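Local coordinates for uncharacterized protein (Bacteroides ovatus, PDB 4ORL) that is of unknown function but belongs to the DUF4783 family, whose place in the NTF2 clan is consistent with a cone-shaped alpha+beta fold, at residues Ala11-Ser17 / Met48-Phe52. Numbering follows the deposited sequence.
Sequences AFKRGSS and MQEFF
Phe52 lays one ring face on Gly15, whose CA sits 3.6 Å from the ring centroid and almost straight above it, a close CH-pi approach that suits glycine, which also tolerates the positive phi of this turn. CG of Phe52 stands beside its backbone N (chi1 -70°), which sends the ring across to the turn. The edge of the same ring meets Phe12 of helix 6-14, with Phe12 CD1 3.7 Å from Phe52 CZ and the planes at 79°. Met48, present as selenomethionine, bends at chi2 and chi3 and brings CE within 4.0 Å of Phe12 CE1. On the polar side, the small hydroxyl of Ser17 donates from OG to Gln49 OE1 at 2.7 Å, tilted 25° from the carbonyl plane. A water links the same OE1 with Gly15 O and Ser17 N. Replacing Phe52 by an alanine is likely to leave Gly15 CA and Phe12 CD1 without their aromatic partner and open a gap between the helices. Behind this layer, Leu20 touches both Phe12 and Met48. Gly15 closes helix 6-14 in a Schellman motif, and Ser16 N-caps helix 17-21 through Glu19 N; helix 41-54 packs against the turn between them, consistent with the NTF2-like fold of its clan.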
ATOM      1  N   ALA A  11       3.895   7.752   1.941  1.00 12.53           N
ATOM      2  CA  ALA A  11       4.814   6.649   1.601  1.00 12.42           C
ATOM      3  C   ALA A  11       4.676   6.242   0.136  1.00 11.49           C
ATOM      4  O   ALA A  11       5.657   6.028  -0.554  1.00 12.20           O
ATOM      5  CB  ALA A  11       4.577   5.454   2.495  1.00 12.62           C
ATOM      6  N   PHE A  12       3.450   6.141  -0.343  1.00 10.63           N
ATOM      7  CA  PHE A  12       3.246   5.818  -1.737  1.00  9.89           C
ATOM      8  C   PHE A  12       3.668   6.928  -2.671  1.00 10.04           C
ATOM      9  O   PHE A  12       4.333   6.670  -3.674  1.00 10.74           O
ATOM     10  CB  PHE A  12       1.800   5.388  -2.016  1.00  9.88           C
ATOM     11  CG  PHE A  12       1.525   3.972  -1.614  1.00 10.51           C
ATOM     12  CD1 PHE A  12       1.981   2.917  -2.387  1.00 11.44           C
ATOM     13  CD2 PHE A  12       0.763   3.704  -0.523  1.00 11.44           C
ATOM     14  CE1 PHE A  12       1.730   1.599  -1.997  1.00 12.57           C
ATOM     15  CE2 PHE A  12       0.526   2.382  -0.134  1.00 13.48           C
ATOM     16  CZ  PHE A  12       1.019   1.365  -0.863  1.00 12.77           C
ATOM     17  N   LYS A  13       3.384   8.177  -2.300  1.00 10.59           N
ATOM     18  CA  LYS A  13       3.824   9.320  -3.118  1.00 11.26           C
ATOM     19  C   LYS A  13       5.331   9.337  -3.292  1.00 12.23           C
ATOM     20  O   LYS A  13       5.828   9.730  -4.352  1.00 13.22           O
ATOM     21  CB  LYS A  13       3.385  10.654  -2.479  1.00 12.92           C
ATOM     22  CG  LYS A  13       1.899  10.928  -2.535  1.00 14.35           C
ATOM     23  CD  LYS A  13       1.500  12.232  -1.851  1.00 18.41           C
ATOM     24  CE  LYS A  13       0.045  12.549  -2.142  1.00 19.90           C
ATOM     25  NZ  LYS A  13      -0.151  13.050  -3.536  1.00 27.15           N
ATOM     26  N   ARG A  14       6.053   8.882  -2.275  1.00 12.23           N
ATOM     27  CA  ARG A  14       7.510   8.934  -2.252  1.00 13.82           C
ATOM     28  C   ARG A  14       8.171   7.652  -2.717  1.00 13.90           C
ATOM     29  O   ARG A  14       9.388   7.595  -2.829  1.00 16.01           O
ATOM     30  CB  ARG A  14       7.982   9.249  -0.835  1.00 15.33           C
ATOM     31  CG  ARG A  14       7.574  10.631  -0.355  1.00 16.20           C
ATOM     32  CD  ARG A  14       8.042  10.913   1.047  1.00 18.34           C
ATOM     33  NE  ARG A  14       7.710  12.282   1.451  1.00 19.59           N
ATOM     34  CZ  ARG A  14       8.029  12.837   2.621  1.00 21.83           C
ATOM     35  NH1 ARG A  14       8.715  12.169   3.536  1.00 22.76           N
ATOM     36  NH2 ARG A  14       7.690  14.097   2.851  1.00 24.01           N
ATOM     37  N   GLY A  15       7.372   6.602  -2.986  1.00 12.54           N
ATOM     38  CA  GLY A  15       7.941   5.292  -3.233  1.00 13.27           C
ATOM     39  C   GLY A  15       8.854   4.837  -2.092  1.00 14.83           C
ATOM     40  O   GLY A  15       9.936   4.289  -2.336  1.00 17.06           O
ATOM     41  N   SER A  16       8.418   5.064  -0.848  1.00 14.85           N
ATOM     42  CA  SER A  16       9.218   4.761   0.345  1.00 16.91           C
ATOM     43  C   SER A  16       8.708   3.535   1.080  1.00 17.09           C
ATOM     44  O   SER A  16       7.743   3.609   1.825  1.00 16.35           O
ATOM     45  CB  SER A  16       9.232   5.956   1.303  1.00 17.58           C
ATOM     46  OG  SER A  16      10.004   5.654   2.454  1.00 19.53           O
ATOM     47  N   SER A  17       9.383   2.411   0.882  1.00 18.32           N
ATOM     48  CA  SER A  17       9.072   1.199   1.618  1.00 19.71           C
ATOM     49  C   SER A  17       9.326   1.370   3.115  1.00 20.78           C
ATOM     50  O   SER A  17       8.592   0.824   3.930  1.00 21.08           O
ATOM     51  CB  SER A  17       9.899   0.027   1.093  1.00 22.59           C
ATOM     52  OG  SER A  17      11.278   0.226   1.345  1.00 26.34           O
HETATM   53  N   MSE A  48       8.012  -4.533  -1.329  1.00 20.49           N
HETATM   54  CA  MSE A  48       7.610  -3.175  -1.739  1.00 18.54           C
HETATM   55  C   MSE A  48       8.816  -2.369  -2.125  1.00 19.34           C
HETATM   56  O   MSE A  48       8.756  -1.571  -3.059  1.00 18.52           O
HETATM   57  CB  MSE A  48       6.832  -2.452  -0.651  1.00 17.21           C
HETATM   58  CG  MSE A  48       5.472  -3.086  -0.398  1.00 16.80           C
HETATM   59 SE   MSE A  48       4.321  -3.129  -1.991  0.75 16.92          SE
HETATM   60  CE  MSE A  48       4.465  -1.246  -2.455  1.00 14.93           C
ATOM     61  N   GLN A  49       9.942  -2.589  -1.457  1.00 21.89           N
ATOM     62  CA  GLN A  49      11.185  -1.880  -1.811  1.00 24.09           C
ATOM     63  C   GLN A  49      11.639  -2.240  -3.239  1.00 24.76           C
ATOM     64  O   GLN A  49      12.093  -1.374  -3.995  1.00 24.48           O
ATOM     65  CB  GLN A  49      12.278  -2.179  -0.784  1.00 28.33           C
ATOM     66  CG  GLN A  49      13.658  -1.641  -1.125  1.00 33.62           C
ATOM     67  CD  GLN A  49      13.715  -0.135  -1.244  1.00 36.33           C
ATOM     68  OE1 GLN A  49      12.815   0.576  -0.791  1.00 36.93           O
ATOM     69  NE2 GLN A  49      14.792   0.369  -1.862  1.00 40.61           N
ATOM     70  N   GLU A  50      11.526  -3.523  -3.586  1.00 24.71           N
ATOM     71  CA  GLU A  50      11.832  -3.994  -4.924  1.00 25.81           C
ATOM     72  C   GLU A  50      10.857  -3.388  -5.943  1.00 22.90           C
ATOM     73  O   GLU A  50      11.273  -2.899  -7.011  1.00 22.60           O
ATOM     74  CB  GLU A  50      11.783  -5.538  -4.949  1.00 29.34           C
ATOM     75  CG  GLU A  50      11.757  -6.190  -6.334  1.00 32.73           C
ATOM     76  CD  GLU A  50      12.862  -5.735  -7.240  1.00 37.90           C
ATOM     77  OE1 GLU A  50      13.866  -5.175  -6.748  1.00 42.05           O
ATOM     78  OE2 GLU A  50      12.730  -5.943  -8.467  1.00 42.29           O
ATOM     79  N   PHE A  51       9.570  -3.426  -5.621  1.00 20.72           N
ATOM     80  CA  PHE A  51       8.561  -2.858  -6.494  1.00 18.94           C
ATOM     81  C   PHE A  51       8.833  -1.364  -6.783  1.00 17.88           C
ATOM     82  O   PHE A  51       8.764  -0.940  -7.926  1.00 18.38           O
ATOM     83  CB  PHE A  51       7.159  -3.030  -5.913  1.00 18.04           C
ATOM     84  CG  PHE A  51       6.097  -2.416  -6.757  1.00 17.25           C
ATOM     85  CD1 PHE A  51       5.603  -3.087  -7.876  1.00 19.08           C
ATOM     86  CD2 PHE A  51       5.640  -1.124  -6.487  1.00 16.97           C
ATOM     87  CE1 PHE A  51       4.658  -2.479  -8.698  1.00 19.82           C
ATOM     88  CE2 PHE A  51       4.679  -0.532  -7.300  1.00 16.70           C
ATOM     89  CZ  PHE A  51       4.192  -1.221  -8.399  1.00 17.32           C
ATOM     90  N   PHE A  52       9.127  -0.597  -5.733  1.00 17.12           N
ATOM     91  CA  PHE A  52       9.399   0.855  -5.870  1.00 16.24           C
ATOM     92  C   PHE A  52      10.744   1.152  -6.566  1.00 18.67           C
ATOM     93  O   PHE A  52      10.952   2.249  -7.059  1.00 19.52           O
ATOM     94  CB  PHE A  52       9.406   1.540  -4.496  1.00 15.48           C
ATOM     95  CG  PHE A  52       8.057   1.637  -3.827  1.00 13.80           C
ATOM     96  CD1 PHE A  52       6.900   1.952  -4.550  1.00 12.40           C
ATOM     97  CD2 PHE A  52       7.974   1.599  -2.441  1.00 14.17           C
ATOM     98  CE1 PHE A  52       5.681   2.110  -3.891  1.00 11.40           C
ATOM     99  CE2 PHE A  52       6.773   1.798  -1.788  1.00 12.98           C
ATOM    100  CZ  PHE A  52       5.628   2.061  -2.518  1.00 11.59           C
TER
HETATM  101  O   HOH W   1      11.652   2.775  -1.008  1.00 29.40           O